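Local atomic coordinates of uncharacterized protein Atu1656/AGR_C_3050 (Agrobacterium tumefaciens, PDB entry 2OJH), a protein that is of unknown function but belongs to the TolB family and folds as a six-bladed beta-propeller. Residues Phe241-Asp246 / Gly269-Met274. Residues are numbered along the deposited sequence; the frame is centred on the assembly and turned at random. Where two conformers were deposited one is given.
Sequences FDHPRD and GGQGTM. With ACY (acetic acid), chain B; ACY (acetic acid), chain C.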
ATOM      1  N   PHE A 241      17.352   1.922   8.014  1.00 43.40           N
ATOM      2  CA  PHE A 241      16.464   1.605   9.122  1.00 43.29           C
ATOM      3  C   PHE A 241      15.079   2.097   8.801  1.00 43.38           C
ATOM      4  O   PHE A 241      14.900   3.232   8.375  1.00 43.75           O
ATOM      5  CB  PHE A 241      16.949   2.206  10.471  1.00 43.76           C
ATOM      6  CG  PHE A 241      16.082   1.819  11.645  1.00 44.43           C
ATOM      7  CD1 PHE A 241      16.260   0.595  12.285  1.00 45.01           C
ATOM      8  CD2 PHE A 241      15.034   2.648  12.069  1.00 46.04           C
ATOM      9  CE1 PHE A 241      15.424   0.210  13.345  1.00 46.09           C
ATOM     10  CE2 PHE A 241      14.202   2.277  13.130  1.00 46.88           C
ATOM     11  CZ  PHE A 241      14.403   1.046  13.765  1.00 47.11           C
ATOM     12  N   ASP A 242      14.099   1.239   9.011  1.00 42.74           N
ATOM     13  CA  ASP A 242      12.713   1.584   8.742  1.00 43.22           C
ATOM     14  C   ASP A 242      12.506   1.855   7.225  1.00 42.13           C
ATOM     15  O   ASP A 242      13.172   1.238   6.395  1.00 41.90           O
ATOM     16  CB  ASP A 242      12.336   2.790   9.580  1.00 43.69           C
ATOM     17  CG  ASP A 242      11.001   2.649  10.218  1.00 48.76           C
ATOM     18  OD1 ASP A 242      10.239   1.733   9.852  1.00 55.35           O
ATOM     19  OD2 ASP A 242      10.706   3.443  11.128  1.00 55.82           O
ATOM     20  N   HIS A 243      11.599   2.768   6.876  1.00 41.14           N
ATOM     21  CA  HIS A 243      11.275   3.039   5.454  1.00 40.59           C
ATOM     22  C   HIS A 243      11.242   4.547   5.104  1.00 39.49           C
ATOM     23  O   HIS A 243      10.175   5.139   4.914  1.00 39.84           O
ATOM     24  CB  HIS A 243       9.947   2.387   5.089  1.00 40.35           C
ATOM     25  CG  HIS A 243       8.805   2.763   5.986  1.00 41.77           C
ATOM     26  ND1 HIS A 243       7.679   3.410   5.527  1.00 44.15           N
ATOM     27  CD2 HIS A 243       8.596   2.551   7.306  1.00 44.25           C
ATOM     28  CE1 HIS A 243       6.826   3.583   6.521  1.00 43.68           C
ATOM     29  NE2 HIS A 243       7.354   3.065   7.610  1.00 46.98           N
ATOM     30  N   PRO A 244      12.406   5.165   5.043  1.00 39.16           N
ATOM     31  CA  PRO A 244      12.533   6.598   4.808  1.00 39.31           C
ATOM     32  C   PRO A 244      12.166   7.058   3.374  1.00 39.38           C
ATOM     33  O   PRO A 244      11.999   6.232   2.451  1.00 39.46           O
ATOM     34  CB  PRO A 244      14.036   6.837   5.021  1.00 38.92           C
ATOM     35  CG  PRO A 244      14.511   5.649   5.774  1.00 39.62           C
ATOM     36  CD  PRO A 244      13.728   4.543   5.198  1.00 38.72           C
ATOM     37  N   ARG A 245      12.077   8.379   3.219  0.50 38.65           N
ATOM     38  CA  ARG A 245      11.958   9.032   1.925  0.50 37.84           C
ATOM     39  C   ARG A 245      13.291   9.092   1.228  0.50 37.68           C
ATOM     40  O   ARG A 245      14.336   8.926   1.861  0.50 37.75           O
ATOM     41  CB  ARG A 245      11.546  10.481   2.130  0.50 37.74           C
ATOM     42  CG  ARG A 245      10.194  10.658   2.719  0.50 37.10           C
ATOM     43  CD  ARG A 245       9.686  12.032   2.373  0.50 38.79           C
ATOM     44  NE  ARG A 245       8.306  12.138   2.786  0.50 40.70           N
ATOM     45  CZ  ARG A 245       7.301  11.490   2.202  0.50 44.47           C
ATOM     46  NH1 ARG A 245       7.511  10.705   1.142  0.50 45.12           N
ATOM     47  NH2 ARG A 245       6.076  11.635   2.681  0.50 45.85           N
ATOM     48  N   ASP A 246      13.234   9.388  -0.069  1.00 37.28           N
ATOM     49  CA  ASP A 246      14.359   9.969  -0.815  1.00 37.08           C
ATOM     50  C   ASP A 246      15.671   9.224  -0.721  1.00 37.07           C
ATOM     51  O   ASP A 246      16.724   9.823  -0.421  1.00 36.55           O
ATOM     52  CB  ASP A 246      14.546  11.461  -0.462  1.00 36.90           C
ATOM     53  CG  ASP A 246      13.300  12.303  -0.749  1.00 37.60           C
ATOM     54  OD1 ASP A 246      12.476  11.934  -1.603  1.00 35.85           O
ATOM     55  OD2 ASP A 246      13.139  13.362  -0.121  1.00 37.76           O
ATOM     56  N   GLY A 269      13.446   7.281  -4.266  1.00 36.24           N
ATOM     57  CA  GLY A 269      12.191   7.282  -3.519  1.00 36.03           C
ATOM     58  C   GLY A 269      12.255   6.370  -2.302  1.00 36.37           C
ATOM     59  O   GLY A 269      13.215   6.420  -1.525  1.00 36.73           O
ATOM     60  N   GLY A 270      11.250   5.519  -2.162  1.00 35.39           N
ATOM     61  CA  GLY A 270      11.076   4.707  -0.961  1.00 35.00           C
ATOM     62  C   GLY A 270       9.723   5.057  -0.395  1.00 35.80           C
ATOM     63  O   GLY A 270       8.699   4.641  -0.944  1.00 36.11           O
ATOM     64  N   GLN A 271       9.706   5.821   0.691  1.00 35.31           N
ATOM     65  CA  GLN A 271       8.407   6.201   1.267  1.00 36.16           C
ATOM     66  C   GLN A 271       7.617   6.980   0.202  1.00 35.40           C
ATOM     67  O   GLN A 271       8.162   7.904  -0.413  1.00 35.39           O
ATOM     68  CB  GLN A 271       8.627   7.044   2.527  1.00 36.18           C
ATOM     69  CG  GLN A 271       7.325   7.673   3.102  1.00 35.87           C
ATOM     70  CD  GLN A 271       6.430   6.633   3.746  1.00 38.56           C
ATOM     71  OE1 GLN A 271       6.661   5.434   3.607  1.00 42.36           O
ATOM     72  NE2 GLN A 271       5.430   7.081   4.494  1.00 39.01           N
ATOM     73  N   GLY A 272       6.347   6.628   0.018  1.00 35.93           N
ATOM     74  CA  GLY A 272       5.479   7.275  -0.979  1.00 34.98           C
ATOM     75  C   GLY A 272       5.441   6.563  -2.336  1.00 35.54           C
ATOM     76  O   GLY A 272       4.442   6.660  -3.078  1.00 35.03           O
ATOM     77  N   THR A 273       6.521   5.863  -2.676  1.00 34.42           N
ATOM     78  CA  THR A 273       6.631   5.197  -3.976  1.00 34.63           C
ATOM     79  C   THR A 273       5.430   4.258  -4.209  1.00 36.14           C
ATOM     80  O   THR A 273       4.779   4.316  -5.262  1.00 35.52           O
ATOM     81  CB  THR A 273       8.011   4.470  -4.111  1.00 35.38           C
ATOM     82  OG1 THR A 273       9.029   5.464  -4.165  1.00 33.04           O
ATOM     83  CG2 THR A 273       8.107   3.627  -5.375  1.00 34.61           C
HETATM   84  N   MSE A 274       5.124   3.394  -3.235  1.00 35.79           N
HETATM   85  CA  MSE A 274       4.016   2.445  -3.401  1.00 37.66           C
HETATM   86  C   MSE A 274       3.486   1.922  -2.059  1.00 37.24           C
HETATM   87  O   MSE A 274       3.351   0.703  -1.882  1.00 36.40           O
HETATM   88  CB  MSE A 274       4.398   1.256  -4.330  1.00 37.04           C
HETATM   89  CG  MSE A 274       5.505   0.407  -3.814  1.00 39.17           C
HETATM   90 SE   MSE A 274       5.897  -1.116  -5.002  0.80 45.35          SE
HETATM   91  CE  MSE A 274       6.306  -0.064  -6.637  1.00 38.54           C
TER
HETATM   92  C   ACY B 401      13.599  -2.078  10.249  1.00 74.07           C
HETATM   93  O   ACY B 401      12.484  -1.637  10.628  1.00 74.01           O
HETATM   94  OXT ACY B 401      14.434  -1.418   9.594  1.00 73.73           O
HETATM   95  CH3 ACY B 401      13.971  -3.491  10.593  1.00 73.93           C
HETATM   96  C   ACY C 402       4.212   2.175   9.940  1.00 55.15           C
HETATM   97  O   ACY C 402       3.609   3.067   9.296  1.00 55.45           O
HETATM   98  OXT ACY C 402       5.374   1.802   9.717  1.00 55.39           O
HETATM   99  CH3 ACY C 402       3.509   1.481  11.053  1.00 55.13           C
HETATM  100  O   HOH W   1      10.519   8.938  -1.161  1.00 29.08           O
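Q271 meets the 241-246 loop through both its backbone and its side chain. Its N-H gives a hydrogen bond of 2.9 Å to P244 O; Y236 OH bonds the same oxygen. Beyond the backbone, CG lies anti to the backbone N (chi1 172°) and the chain bends at chi2, and OE1 accepts a 3.0 Å hydrogen bond from H243 ND1. This bond is bent, 136° at the hydrogen, with ring and amide planes 65° apart. N275 ND2 is a second donor to OE1, while the far nitrogen of the imidazole, NE2, bonds OXT of the chain C acetic acid, probably a leftover of the crystallisation liquor, at 3.2 Å and the ring stacks on W220. Within 269-274, G270 N-H donates to T273 OG1 at 3.0 Å, nearly straight.

A water ties the backbones together where D246 N and G269 O make no direct bond: it accepts from D246 N and donates to Q271 O, 2.7 Å away.

In the six-bladed propeller one loop lies within a blade and the other leaves it: 241-246 joins strands 230-237 and 247-255 of one four-stranded blade, and 269-274 leaves that blade's outermost strand, 262-267, on the way to strand 285-291.

Q271 is also the main packing residue. Its CB sits 3.4 Å from H243 O. In the conformer given, the R245 guanidinium has Q271 CG over one face, offset toward the rim, with NH1 3.6 Å from that carbon; R245 was modelled in two conformers, which leaves this contact provisional. Its NH2 is held by a salt bridge to E45. G270 adopts backbone angles open essentially to glycine and brings its C within 3.8 Å of P244 O.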